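Local coordinates for protein malyl-CoA lyase/beta-methylmalyl-CoA lyase (Methylobacterium extorquens, PDB 5UGR) that is a magnesium-binding member of the HpcH/HpaI aldolase/citrate lyase family, with a parallel TIM barrel at its core, at residues 37-42 with 66-71; 33-38 with 260-265; 62-67 with 94-99; 12-17 with 221-226. One frame throughout, in Å; residues are numbered along the deposited sequence.

Interaction 1: residues 37-42 with 66-71; sequences DVIFLD and LDWGNK
Ile39 CD1 meets the six-membered ring of Trp68 obliquely, near CZ3 and CE3, and the aliphatic part of Lys71 packs on the same isoleucine methyl. The first torsion of Ile39 (chi1 -67°) sets CG1 anti to the carbonyl carbon, and the extended next bond carries CD1 out from strand 38-42. CD1 lies 3.9 Å from Trp68 CZ3 and only 3.5 Å from Lys71 CD, so this one methyl touches both the indole and the lysine chain. Leu41, two residues along the strand, reaches Trp68 tip to tip, its CD2 standing 4.0 Å from CH2. The indole is further fixed by Leu66 CB over one face, 3.6 Å above the plane and displaced toward the rim, and by a hydrogen bond from NE1 to Ala62 O. Lys71 runs straight to CE and then bends (chi4 66°), and its NZ donates to the carbonyls of Ala32 and Ser34. The backbones approach at the start of the strand, where Asp37 O is 3.7 Å from Lys71 CA. Two local features shape the loop: an Asx turn, with Asp67 OD1 accepting from Gly69 N at 3.0 Å, and a type II' turn closed by Lys71 N to Trp68 O at 3.1 Å. The contact is therefore apolar between the segments, with polar ends satisfied elsewhere. Strand 38-42 lies between strands 16-21 and 72-76 in the barrel, while from helix 25-32 Ser31 touches Ile39 and Trp68, Met28 touches Leu41, and Ala32 touches Trp68.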
loop_
_atom_site.group_PDB
_atom_site.type_symbol
_atom_site.label_atom_id
_atom_site.label_comp_id
_atom_site.label_asym_id
_atom_site.label_seq_id
_atom_site.Cartn_x
_atom_site.Cartn_y
_atom_site.Cartn_z
ATOM N N ASP A 37 5.557 -8.438 -38.080
ATOM C CA ASP A 37 6.716 -8.434 -37.161
ATOM C C ASP A 37 6.579 -9.475 -36.075
ATOM O O ASP A 37 7.557 -10.087 -35.641
ATOM C CB ASP A 37 6.883 -7.075 -36.516
ATOM C CG ASP A 37 7.297 -5.942 -37.499
ATOM O OD1 ASP A 37 7.884 -6.249 -38.564
ATOM O OD2 ASP A 37 7.110 -4.751 -37.127
ATOM N N VAL A 38 5.364 -9.564 -35.546
ATOM C CA VAL A 38 5.044 -10.423 -34.410
ATOM C C VAL A 38 3.826 -11.241 -34.821
ATOM O O VAL A 38 2.908 -10.702 -35.424
ATOM C CB VAL A 38 4.652 -9.549 -33.163
ATOM C CG1 VAL A 38 4.246 -10.410 -31.986
ATOM C CG2 VAL A 38 5.792 -8.618 -32.748
ATOM N N ILE A 39 3.826 -12.527 -34.497
ATOM C CA ILE A 39 2.658 -13.375 -34.717
ATOM C C ILE A 39 2.288 -14.041 -33.416
ATOM O O ILE A 39 3.171 -14.573 -32.729
ATOM C CB ILE A 39 2.923 -14.495 -35.798
ATOM C CG1 ILE A 39 3.116 -13.819 -37.160
ATOM C CG2 ILE A 39 1.735 -15.486 -35.828
ATOM C CD1 ILE A 39 3.436 -14.789 -38.297
ATOM N N PHE A 40 0.998 -14.021 -33.068
ATOM C CA PHE A 40 0.546 -14.915 -32.022
ATOM C C PHE A 40 -0.354 -15.980 -32.569
ATOM O O PHE A 40 -1.247 -15.711 -33.374
ATOM C CB PHE A 40 -0.064 -14.201 -30.777
ATOM C CG PHE A 40 -1.438 -13.614 -30.934
ATOM C CD1 PHE A 40 -2.577 -14.383 -30.824
ATOM C CD2 PHE A 40 -1.594 -12.232 -30.994
ATOM C CE1 PHE A 40 -3.831 -13.796 -30.858
ATOM C CE2 PHE A 40 -2.828 -11.638 -31.008
ATOM C CZ PHE A 40 -3.973 -12.448 -30.925
ATOM N N LEU A 41 -0.027 -17.209 -32.157
ATOM C CA LEU A 41 -0.821 -18.372 -32.445
ATOM C C LEU A 41 -1.829 -18.560 -31.331
ATOM O O LEU A 41 -1.431 -18.720 -30.145
ATOM C CB LEU A 41 0.085 -19.588 -32.635
ATOM C CG LEU A 41 1.241 -19.412 -33.644
ATOM C CD1 LEU A 41 2.044 -20.717 -33.760
ATOM C CD2 LEU A 41 0.707 -18.949 -35.033
ATOM N N ASP A 42 -3.112 -18.498 -31.677
ATOM C CA ASP A 42 -4.148 -18.325 -30.675
ATOM C C ASP A 42 -4.749 -19.662 -30.208
ATOM O O ASP A 42 -5.129 -20.537 -31.024
ATOM C CB ASP A 42 -5.241 -17.469 -31.304
ATOM C CG ASP A 42 -6.241 -16.911 -30.289
ATOM O OD1 ASP A 42 -5.940 -16.918 -29.062
ATOM O OD2 ASP A 42 -7.331 -16.458 -30.767
ATOM N N LEU A 66 7.439 -25.188 -39.161
ATOM C CA LEU A 66 7.308 -24.167 -40.194
ATOM C C LEU A 66 8.477 -23.214 -40.077
ATOM O O LEU A 66 9.170 -23.141 -39.052
ATOM C CB LEU A 66 5.992 -23.391 -40.005
ATOM C CG LEU A 66 4.734 -24.205 -40.268
ATOM C CD1 LEU A 66 3.449 -23.401 -40.104
ATOM C CD2 LEU A 66 4.753 -24.906 -41.635
ATOM N N ASP A 67 8.708 -22.475 -41.139
ATOM C CA ASP A 67 9.791 -21.500 -41.152
ATOM C C ASP A 67 9.246 -20.117 -40.855
ATOM O O ASP A 67 8.702 -19.445 -41.740
ATOM C CB ASP A 67 10.450 -21.536 -42.538
ATOM C CG ASP A 67 11.617 -20.560 -42.683
ATOM O OD1 ASP A 67 11.964 -19.795 -41.742
ATOM O OD2 ASP A 67 12.236 -20.594 -43.765
ATOM N N TRP A 68 9.489 -19.657 -39.626
ATOM C CA TRP A 68 8.966 -18.388 -39.168
ATOM C C TRP A 68 9.987 -17.258 -39.351
ATOM O O TRP A 68 9.768 -16.086 -38.910
ATOM C CB TRP A 68 8.575 -18.490 -37.667
ATOM C CG TRP A 68 7.489 -19.515 -37.413
ATOM C CD1 TRP A 68 7.680 -20.755 -36.911
ATOM C CD2 TRP A 68 6.111 -19.395 -37.683
ATOM N NE1 TRP A 68 6.511 -21.423 -36.857
ATOM C CE2 TRP A 68 5.514 -20.614 -37.329
ATOM C CE3 TRP A 68 5.313 -18.387 -38.207
ATOM C CZ2 TRP A 68 4.145 -20.830 -37.402
ATOM C CZ3 TRP A 68 3.947 -18.614 -38.303
ATOM C CH2 TRP A 68 3.375 -19.850 -37.913
ATOM N N GLY A 69 11.126 -17.542 -39.949
ATOM C CA GLY A 69 12.117 -16.494 -40.040
ATOM C C GLY A 69 12.542 -15.921 -38.700
ATOM O O GLY A 69 12.709 -16.682 -37.734
ATOM N N ASN A 70 12.779 -14.591 -38.669
ATOM C CA ASN A 70 13.132 -13.916 -37.472
ATOM C C ASN A 70 11.927 -13.259 -36.804
ATOM O O ASN A 70 12.113 -12.347 -35.976
ATOM C CB ASN A 70 14.218 -12.883 -37.744
ATOM C CG ASN A 70 14.867 -12.337 -36.484
ATOM O OD1 ASN A 70 15.162 -11.098 -36.421
ATOM N ND2 ASN A 70 15.092 -13.149 -35.494
ATOM N N LYS A 71 10.716 -13.704 -37.147
ATOM C CA LYS A 71 9.503 -13.156 -36.477
ATOM C C LYS A 71 9.538 -13.415 -34.988
ATOM O O LYS A 71 10.066 -14.421 -34.527
ATOM C CB LYS A 71 8.230 -13.740 -37.102
ATOM C CG LYS A 71 8.008 -13.279 -38.565
ATOM C CD LYS A 71 6.799 -14.021 -39.049
ATOM C CE LYS A 71 6.393 -13.669 -40.429
ATOM N NZ LYS A 71 7.420 -14.097 -41.392
#

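Interaction 2: residues 33-38 with 260-265; sequences ASKADV and QIDLAN
Ala36 and Ile261 mark the closest backbone approach, their CA atoms 5.9 Å apart where the loop before strand 38-42 passes helix 259-268. Ile261 provides the apolar part. Its CG2, anti to its own backbone N, presses on the peptide link between Lys35 and Ala36, 3.6 Å from Ala36 N, while CD1 extends to Ser34 CB at 4.0 Å. One turn further along the helix, Asn265 supplies the direct polar bond: ND2 donates to Lys35 O over 3.0 Å with an N-H...O angle of 154°. The acceptor lies nearly in the amide plane of Asn265, yet the donor stands above the carbonyl plane, 47° out of it. The other half of the amide, OD1, accepts from Ser16 OG, so both ends of the group are engaged. Asp37 and Asn265 run by one another with opposed directions, carboxylate and amide planes 26° apart, and Asp37 OD2 comes no nearer than 3.7 Å to Asn265 OD1. These two acceptors are not bonded, and the carboxylate is instead held by Arg15 and Lys324. At the outer margin Lys35 stretches out fully and crosses Asp262 obliquely. The two ends are bridged by a water that accepts from Lys35 NZ at 3.2 Å and donates to Asp262 OD2 at 2.6 Å. The chemistry is thus graded: on the inner side the Asn265 amide joins Lys35 O to Ser16 OG, linking the loop before strand 38-42 to strand 16-21, while outside the Lys35-Asp262 pair is bridged by water between exposed residues.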
loop_
_atom_site.group_PDB
_atom_site.type_symbol
_atom_site.label_atom_id
_atom_site.label_comp_id
_atom_site.label_asym_id
_atom_site.label_seq_id
_atom_site.Cartn_x
_atom_site.Cartn_y
_atom_site.Cartn_z
ATOM N N ALA A 33 4.941 -16.976 -43.905
ATOM C CA ALA A 33 5.581 -16.220 -44.976
ATOM C C ALA A 33 5.160 -14.741 -45.025
ATOM O O ALA A 33 5.553 -14.024 -45.950
ATOM C CB ALA A 33 5.256 -16.885 -46.312
ATOM N N SER A 34 4.355 -14.299 -44.055
ATOM C CA SER A 34 3.834 -12.940 -44.063
ATOM C C SER A 34 4.912 -11.949 -43.632
ATOM O O SER A 34 6.002 -12.300 -43.190
ATOM C CB SER A 34 2.622 -12.799 -43.164
ATOM O OG SER A 34 3.017 -12.760 -41.814
ATOM N N LYS A 35 4.534 -10.688 -43.789
ATOM C CA LYS A 35 5.347 -9.547 -43.395
ATOM C C LYS A 35 5.090 -9.018 -41.980
ATOM O O LYS A 35 5.606 -7.964 -41.597
ATOM C CB LYS A 35 5.216 -8.438 -44.426
ATOM C CG LYS A 35 5.781 -8.813 -45.807
ATOM C CD LYS A 35 5.562 -7.683 -46.774
ATOM C CE LYS A 35 5.984 -8.142 -48.172
ATOM N NZ LYS A 35 5.862 -6.990 -49.116
ATOM N N ALA A 36 4.372 -9.770 -41.175
ATOM C CA ALA A 36 4.126 -9.352 -39.778
ATOM C C ALA A 36 5.409 -9.397 -38.998
ATOM O O ALA A 36 6.232 -10.304 -39.164
ATOM C CB ALA A 36 3.140 -10.286 -39.136
ATOM N N ASP A 37 5.557 -8.438 -38.080
ATOM C CA ASP A 37 6.716 -8.434 -37.161
ATOM C C ASP A 37 6.579 -9.475 -36.075
ATOM O O ASP A 37 7.557 -10.087 -35.641
ATOM C CB ASP A 37 6.883 -7.075 -36.516
ATOM C CG ASP A 37 7.297 -5.942 -37.499
ATOM O OD1 ASP A 37 7.884 -6.249 -38.564
ATOM O OD2 ASP A 37 7.110 -4.751 -37.127
ATOM N N VAL A 38 5.364 -9.564 -35.546
ATOM C CA VAL A 38 5.044 -10.423 -34.410
ATOM C C VAL A 38 3.826 -11.241 -34.821
ATOM O O VAL A 38 2.908 -10.702 -35.424
ATOM C CB VAL A 38 4.652 -9.549 -33.163
ATOM C CG1 VAL A 38 4.246 -10.410 -31.986
ATOM C CG2 VAL A 38 5.792 -8.618 -32.748
ATOM N N GLN A 260 -4.181 -5.814 -43.228
ATOM C CA GLN A 260 -3.813 -4.867 -42.192
ATOM C C GLN A 260 -2.319 -4.842 -41.860
ATOM O O GLN A 260 -1.824 -3.873 -41.293
ATOM C CB GLN A 260 -4.637 -5.090 -40.950
ATOM C CG GLN A 260 -6.097 -4.807 -41.147
ATOM C CD GLN A 260 -6.955 -5.194 -39.984
ATOM O OE1 GLN A 260 -6.563 -6.001 -39.120
ATOM N NE2 GLN A 260 -8.169 -4.672 -39.963
ATOM N N ILE A 261 -1.597 -5.872 -42.274
ATOM C CA ILE A 261 -0.168 -5.963 -41.990
ATOM C C ILE A 261 0.626 -4.827 -42.592
ATOM O O ILE A 261 1.398 -4.174 -41.874
ATOM C CB ILE A 261 0.408 -7.314 -42.452
ATOM C CG1 ILE A 261 -0.236 -8.487 -41.683
ATOM C CG2 ILE A 261 1.911 -7.372 -42.262
ATOM C CD1 ILE A 261 0.059 -9.854 -42.277
ATOM N N ASP A 262 0.430 -4.553 -43.892
ATOM C CA ASP A 262 1.198 -3.494 -44.553
ATOM C C ASP A 262 0.790 -2.131 -43.979
ATOM O O ASP A 262 1.621 -1.214 -43.870
ATOM C CB ASP A 262 0.969 -3.517 -46.068
ATOM C CG ASP A 262 1.725 -4.644 -46.767
ATOM O OD1 ASP A 262 2.568 -5.331 -46.159
ATOM O OD2 ASP A 262 1.422 -4.868 -47.948
ATOM N N LEU A 263 -0.485 -1.998 -43.616
ATOM C CA LEU A 263 -0.989 -0.713 -43.102
ATOM C C LEU A 263 -0.304 -0.394 -41.757
ATOM O O LEU A 263 0.188 0.717 -41.566
ATOM C CB LEU A 263 -2.510 -0.662 -42.968
ATOM C CG LEU A 263 -3.345 -0.931 -44.200
ATOM C CD1 LEU A 263 -4.801 -0.957 -43.859
ATOM C CD2 LEU A 263 -3.055 0.116 -45.237
ATOM N N ALA A 264 -0.210 -1.396 -40.870
ATOM C CA ALA A 264 0.461 -1.217 -39.563
ATOM C C ALA A 264 1.938 -0.997 -39.767
ATOM O O ALA A 264 2.542 -0.092 -39.136
ATOM C CB ALA A 264 0.214 -2.403 -38.650
ATOM N N ASN A 265 2.553 -1.809 -40.643
ATOM C CA ASN A 265 3.971 -1.597 -40.852
ATOM C C ASN A 265 4.318 -0.207 -41.318
ATOM O O ASN A 265 5.350 0.369 -40.904
ATOM C CB ASN A 265 4.528 -2.635 -41.797
ATOM C CG ASN A 265 4.688 -4.025 -41.124
ATOM O OD1 ASN A 265 4.672 -4.164 -39.910
ATOM N ND2 ASN A 265 4.825 -5.059 -41.939
HETATM O O HOH W 1 2.718 -6.607 -49.358
#

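Interaction 3: residues 62-67 with 94-99; sequences ALNDLD and EACPRL
Leu63 points from the last turn of helix 52-65 straight into the bend that follows helix 85-95, and its CD1 does most of the touching. With chi2 at 165°, CD1 is carried outward to lie 4.0 Å from Cys96 CB and 4.2 Å from Leu99 CD1, resting against both ends of the type I turn formed by residues 96-99. Cys96 faces back toward the helix, its SG also 4.0 Å from Leu63 CB. Beside this apolar pair, Asn64 reaches across with its amide: ND2 donates to Ala95 O at 3.2 Å, the acceptor lying 10° from the amide plane while the donor sits well above the carbonyl plane. Asn64 OD1 turns to the backbone of Cys96, 3.6 Å from CA. Arg98 starts toward the helix, its CB 3.6 Å from Leu63 O, then bends at chi2 and leads its guanidinium away to Asp100 and to the carbonyls of Gly69 and Lys71. The C-terminal end of helix 52-65 thus packs on the turn that follows helix 85-95, just ahead of strands 72-76 and 101-104. Packing of one outer helix end on the alpha-to-beta turn after the next outer helix fits a (beta/alpha)8 barrel.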
loop_
_atom_site.group_PDB
_atom_site.type_symbol
_atom_site.label_atom_id
_atom_site.label_comp_id
_atom_site.label_asym_id
_atom_site.label_seq_id
_atom_site.Cartn_x
_atom_site.Cartn_y
_atom_site.Cartn_z
ATOM N N ALA A 62 3.178 -26.540 -35.691
ATOM C CA ALA A 62 3.502 -25.362 -36.484
ATOM C C ALA A 62 4.795 -24.682 -35.969
ATOM O O ALA A 62 5.670 -24.305 -36.781
ATOM C CB ALA A 62 2.346 -24.368 -36.457
ATOM N N LEU A 63 4.937 -24.543 -34.656
ATOM C CA LEU A 63 6.131 -23.933 -34.128
ATOM C C LEU A 63 7.391 -24.730 -34.390
ATOM O O LEU A 63 8.460 -24.154 -34.593
ATOM C CB LEU A 63 6.016 -23.676 -32.604
ATOM C CG LEU A 63 5.100 -22.531 -32.202
ATOM C CD1 LEU A 63 4.819 -22.646 -30.720
ATOM C CD2 LEU A 63 5.756 -21.223 -32.535
ATOM N N ASN A 64 7.258 -26.058 -34.435
ATOM C CA ASN A 64 8.414 -26.908 -34.656
ATOM C C ASN A 64 8.781 -27.131 -36.092
ATOM O O ASN A 64 9.970 -27.378 -36.392
ATOM C CB ASN A 64 8.150 -28.222 -33.965
ATOM C CG ASN A 64 8.334 -28.119 -32.463
ATOM O OD1 ASN A 64 8.948 -27.180 -31.944
ATOM N ND2 ASN A 64 7.828 -29.080 -31.767
ATOM N N ASP A 65 7.788 -27.072 -36.981
ATOM C CA ASP A 65 8.001 -27.470 -38.405
ATOM C C ASP A 65 8.097 -26.324 -39.448
ATOM O O ASP A 65 8.674 -26.521 -40.522
ATOM C CB ASP A 65 6.841 -28.380 -38.873
ATOM C CG ASP A 65 6.784 -29.682 -38.171
ATOM O OD1 ASP A 65 7.717 -30.033 -37.426
ATOM O OD2 ASP A 65 5.752 -30.364 -38.406
ATOM N N LEU A 66 7.439 -25.188 -39.161
ATOM C CA LEU A 66 7.308 -24.167 -40.194
ATOM C C LEU A 66 8.477 -23.214 -40.077
ATOM O O LEU A 66 9.170 -23.141 -39.052
ATOM C CB LEU A 66 5.992 -23.391 -40.005
ATOM C CG LEU A 66 4.734 -24.205 -40.268
ATOM C CD1 LEU A 66 3.449 -23.401 -40.104
ATOM C CD2 LEU A 66 4.753 -24.906 -41.635
ATOM N N ASP A 67 8.708 -22.475 -41.139
ATOM C CA ASP A 67 9.791 -21.500 -41.152
ATOM C C ASP A 67 9.246 -20.117 -40.855
ATOM O O ASP A 67 8.702 -19.445 -41.740
ATOM C CB ASP A 67 10.450 -21.536 -42.538
ATOM C CG ASP A 67 11.617 -20.560 -42.683
ATOM O OD1 ASP A 67 11.964 -19.795 -41.742
ATOM O OD2 ASP A 67 12.236 -20.594 -43.765
ATOM N N GLU A 94 7.261 -26.908 -23.117
ATOM C CA GLU A 94 8.130 -28.104 -23.087
ATOM C C GLU A 94 8.615 -28.478 -24.472
ATOM O O GLU A 94 9.779 -28.832 -24.626
ATOM C CB GLU A 94 7.412 -29.284 -22.423
ATOM C CG GLU A 94 7.369 -29.228 -20.906
ATOM C CD GLU A 94 6.737 -30.455 -20.263
ATOM O OE1 GLU A 94 6.242 -31.363 -20.970
ATOM O OE2 GLU A 94 6.789 -30.512 -19.006
ATOM N N ALA A 95 7.711 -28.395 -25.464
ATOM C CA ALA A 95 7.964 -28.968 -26.805
ATOM C C ALA A 95 8.591 -28.038 -27.815
ATOM O O ALA A 95 9.062 -28.516 -28.845
ATOM C CB ALA A 95 6.689 -29.550 -27.365
ATOM N N CYS A 96 8.560 -26.717 -27.549
ATOM C CA CYS A 96 8.763 -25.758 -28.648
ATOM C C CYS A 96 9.789 -24.692 -28.312
ATOM O O CYS A 96 9.433 -23.561 -27.934
ATOM C CB CYS A 96 7.448 -25.118 -29.061
ATOM S SG CYS A 96 6.114 -26.230 -29.513
ATOM N N PRO A 97 11.089 -25.004 -28.460
ATOM C CA PRO A 97 12.148 -23.994 -28.280
ATOM C C PRO A 97 11.951 -22.721 -29.150
ATOM O O PRO A 97 12.446 -21.663 -28.773
ATOM C CB PRO A 97 13.432 -24.725 -28.732
ATOM C CG PRO A 97 13.111 -26.154 -28.688
ATOM C CD PRO A 97 11.643 -26.341 -28.752
ATOM N N ARG A 98 11.310 -22.830 -30.309
ATOM C CA ARG A 98 11.099 -21.674 -31.204
ATOM C C ARG A 98 10.254 -20.574 -30.589
ATOM O O ARG A 98 10.341 -19.431 -30.978
ATOM C CB ARG A 98 10.544 -22.113 -32.562
ATOM C CG ARG A 98 10.310 -21.007 -33.592
ATOM C CD ARG A 98 11.606 -20.330 -33.937
ATOM N NE ARG A 98 11.497 -19.213 -34.848
ATOM C CZ ARG A 98 11.149 -17.976 -34.450
ATOM N NH1 ARG A 98 10.775 -17.754 -33.185
ATOM N NH2 ARG A 98 11.130 -16.978 -35.334
ATOM N N LEU A 99 9.391 -20.937 -29.644
ATOM C CA LEU A 99 8.536 -19.934 -29.008
ATOM C C LEU A 99 9.388 -18.842 -28.377
ATOM O O LEU A 99 10.315 -19.117 -27.611
ATOM C CB LEU A 99 7.648 -20.608 -27.972
ATOM C CG LEU A 99 6.569 -19.716 -27.385
ATOM C CD1 LEU A 99 5.537 -19.266 -28.395
ATOM C CD2 LEU A 99 5.934 -20.394 -26.169
#

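Interaction 4: residues 12-17 with 221-226; sequences RLHRSE and GLRPID
From Arg223 NE a hydrogen bond runs to His14 ND1 inside the TIM barrel, where strand 16-21 and the loop before it face strand 223-226 through side chains, strand 252-255 lying between the strands. The bond measures 2.9 Å from Arg223 NE to His14 ND1, with an N-H...N angle of 151°. The donor lies close to the imidazole plane and the nitrogen acceptor close to the guanidinium plane, although the two planes are turned 50° apart. Ile225 takes one face of the ring: CD1 sits 3.4 Å from the ring centroid and 5° off the normal, a centred CH-pi contact. At the other ring nitrogen, NE2 donates to Glu17 OE2 at 2.8 Å, so the imidazole is gripped at both nitrogens and backed by a methyl. His14 NE2 meets OE2 from above the carboxylate plane. Glu17 OE2 also touches Ile225 CG2 at 3.4 Å, which closes a ring of contacts among His14, Glu17 and Ile225. The first torsion of His14 places CG anti to the backbone N, beside the carbonyl carbon. Further out, Arg12 CB sits over one face of the Arg223 guanidinium, 3.9 Å above it and toward the rim. Strand 16-21 and the residue before it are held to strand 252-255 by backbone bonds of Arg15 and Glu17 with Lys253. Like charges at Arg12 NE and Arg223 NH1, 4.2 Å apart, would be expected to repel, and Glu159 OE2, salt-bridged to both nitrogens, probably offsets this.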
loop_
_atom_site.group_PDB
_atom_site.type_symbol
_atom_site.label_atom_id
_atom_site.label_comp_id
_atom_site.label_asym_id
_atom_site.label_seq_id
_atom_site.Cartn_x
_atom_site.Cartn_y
_atom_site.Cartn_z
ATOM N N ARG A 12 12.321 -5.171 -29.117
ATOM C CA ARG A 12 11.889 -5.842 -30.366
ATOM C C ARG A 12 11.138 -4.880 -31.238
ATOM O O ARG A 12 10.438 -3.977 -30.747
ATOM C CB ARG A 12 10.970 -7.008 -30.068
ATOM C CG ARG A 12 11.499 -8.002 -29.035
ATOM C CD ARG A 12 10.614 -9.222 -28.877
ATOM N NE ARG A 12 10.926 -9.983 -27.676
ATOM C CZ ARG A 12 11.455 -11.202 -27.631
ATOM N NH1 ARG A 12 11.929 -11.838 -28.728
ATOM N NH2 ARG A 12 11.558 -11.773 -26.468
ATOM N N LEU A 13 11.201 -5.153 -32.554
ATOM C CA LEU A 13 10.395 -4.464 -33.550
ATOM C C LEU A 13 8.988 -5.048 -33.505
ATOM O O LEU A 13 8.805 -6.249 -33.503
ATOM C CB LEU A 13 11.012 -4.639 -34.941
ATOM C CG LEU A 13 10.276 -3.954 -36.058
ATOM C CD1 LEU A 13 10.367 -2.457 -35.981
ATOM C CD2 LEU A 13 10.893 -4.371 -37.389
ATOM N N HIS A 14 7.995 -4.191 -33.352
ATOM C CA HIS A 14 6.638 -4.612 -33.033
ATOM C C HIS A 14 5.594 -3.691 -33.688
ATOM O O HIS A 14 4.664 -3.207 -33.043
ATOM C CB HIS A 14 6.528 -4.612 -31.506
ATOM C CG HIS A 14 5.383 -5.362 -30.958
ATOM N ND1 HIS A 14 5.393 -5.868 -29.670
ATOM C CD2 HIS A 14 4.193 -5.704 -31.486
ATOM C CE1 HIS A 14 4.268 -6.510 -29.452
ATOM N NE2 HIS A 14 3.518 -6.401 -30.528
ATOM N N ARG A 15 5.746 -3.430 -34.975
ATOM C CA ARG A 15 4.795 -2.574 -35.697
ATOM C C ARG A 15 3.439 -3.233 -35.959
ATOM O O ARG A 15 2.384 -2.585 -35.941
ATOM C CB ARG A 15 5.406 -2.119 -37.025
ATOM C CG ARG A 15 6.699 -1.350 -36.924
ATOM C CD ARG A 15 7.400 -1.258 -38.243
ATOM N NE ARG A 15 7.691 -2.561 -38.797
ATOM C CZ ARG A 15 8.018 -2.783 -40.068
ATOM N NH1 ARG A 15 8.131 -1.790 -40.948
ATOM N NH2 ARG A 15 8.255 -4.007 -40.473
ATOM N N SER A 16 3.504 -4.520 -36.282
ATOM C CA SER A 16 2.376 -5.327 -36.687
ATOM C C SER A 16 2.351 -6.597 -35.883
ATOM O O SER A 16 3.394 -7.254 -35.688
ATOM C CB SER A 16 2.460 -5.641 -38.194
ATOM O OG SER A 16 3.705 -6.206 -38.557
ATOM N N GLU A 17 1.149 -6.933 -35.386
ATOM C CA GLU A 17 0.971 -8.148 -34.562
ATOM C C GLU A 17 -0.181 -8.921 -35.148
ATOM O O GLU A 17 -1.354 -8.517 -35.015
ATOM C CB GLU A 17 0.729 -7.730 -33.117
ATOM C CG GLU A 17 0.425 -8.866 -32.156
ATOM C CD GLU A 17 0.416 -8.453 -30.680
ATOM O OE1 GLU A 17 -0.030 -9.265 -29.806
ATOM O OE2 GLU A 17 0.880 -7.315 -30.394
ATOM N N GLY A 221 8.795 0.934 -19.056
ATOM C CA GLY A 221 9.714 0.348 -20.044
ATOM C C GLY A 221 9.133 -0.649 -21.038
ATOM O O GLY A 221 9.889 -1.431 -21.622
ATOM N N LEU A 222 7.814 -0.640 -21.172
ATOM C CA LEU A 222 7.111 -1.587 -22.041
ATOM C C LEU A 222 6.671 -0.977 -23.367
ATOM O O LEU A 222 6.485 0.219 -23.485
ATOM C CB LEU A 222 5.875 -2.115 -21.321
ATOM C CG LEU A 222 6.042 -2.576 -19.879
ATOM C CD1 LEU A 222 4.723 -3.032 -19.275
ATOM C CD2 LEU A 222 7.104 -3.632 -19.732
ATOM N N ARG A 223 6.391 -1.853 -24.357
ATOM C CA ARG A 223 5.826 -1.450 -25.649
ATOM C C ARG A 223 4.301 -1.311 -25.541
ATOM O O ARG A 223 3.660 -2.304 -25.199
ATOM C CB ARG A 223 6.176 -2.475 -26.728
ATOM C CG ARG A 223 7.652 -2.771 -26.906
ATOM C CD ARG A 223 7.896 -3.697 -28.077
ATOM N NE ARG A 223 7.493 -5.067 -27.888
ATOM C CZ ARG A 223 8.239 -6.012 -27.294
ATOM N NH1 ARG A 223 7.781 -7.288 -27.260
ATOM N NH2 ARG A 223 9.402 -5.700 -26.715
ATOM N N PRO A 224 3.734 -0.139 -25.892
ATOM C CA PRO A 224 2.281 -0.017 -25.956
ATOM C C PRO A 224 1.790 -0.371 -27.367
ATOM O O PRO A 224 2.190 0.281 -28.357
ATOM C CB PRO A 224 2.046 1.468 -25.668
ATOM C CG PRO A 224 3.345 2.185 -25.845
ATOM C CD PRO A 224 4.413 1.166 -26.112
ATOM N N ILE A 225 0.876 -1.360 -27.404
ATOM C CA ILE A 225 0.374 -1.926 -28.661
ATOM C C ILE A 225 -1.135 -1.779 -28.688
ATOM O O ILE A 225 -1.833 -2.099 -27.706
ATOM C CB ILE A 225 0.752 -3.435 -28.806
ATOM C CG1 ILE A 225 2.253 -3.642 -28.556
ATOM C CG2 ILE A 225 0.311 -3.937 -30.164
ATOM C CD1 ILE A 225 3.180 -2.950 -29.501
ATOM N N ASP A 226 -1.670 -1.316 -29.833
ATOM C CA ASP A 226 -3.118 -1.179 -29.989
ATOM C C ASP A 226 -3.681 -2.472 -30.540
ATOM O O ASP A 226 -3.025 -3.149 -31.349
ATOM C CB ASP A 226 -3.402 -0.011 -30.950
ATOM C CG ASP A 226 -4.848 0.445 -30.949
ATOM O OD1 ASP A 226 -5.540 0.268 -29.909
ATOM O OD2 ASP A 226 -5.290 0.901 -32.045
#

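Interactions 1 and 4 are buried, whereas 2 and 3 are partly buried, with exposed residues at their margins. Interaction 4, its centre about 4 Å from the centre of the chain, joins strand 223-226 to strand 16-21 and the loop before it by polar and CH-pi contacts; interaction 1, its centre about 14 Å from that point, packs strand 38-42 on a loop by apolar ones. Interactions 1 and 2 share Asp37, whose bonds to Arg15 and Ser16 OG tie both to interaction 4; Asn265 OD1 with Ser16 OG adds a link from interaction 2. Interaction 3, centred about 21 Å from the chain centre, joins interaction 1 through Arg98. Interactions 2 and 3 each use an asparagine amide on a backbone carbonyl.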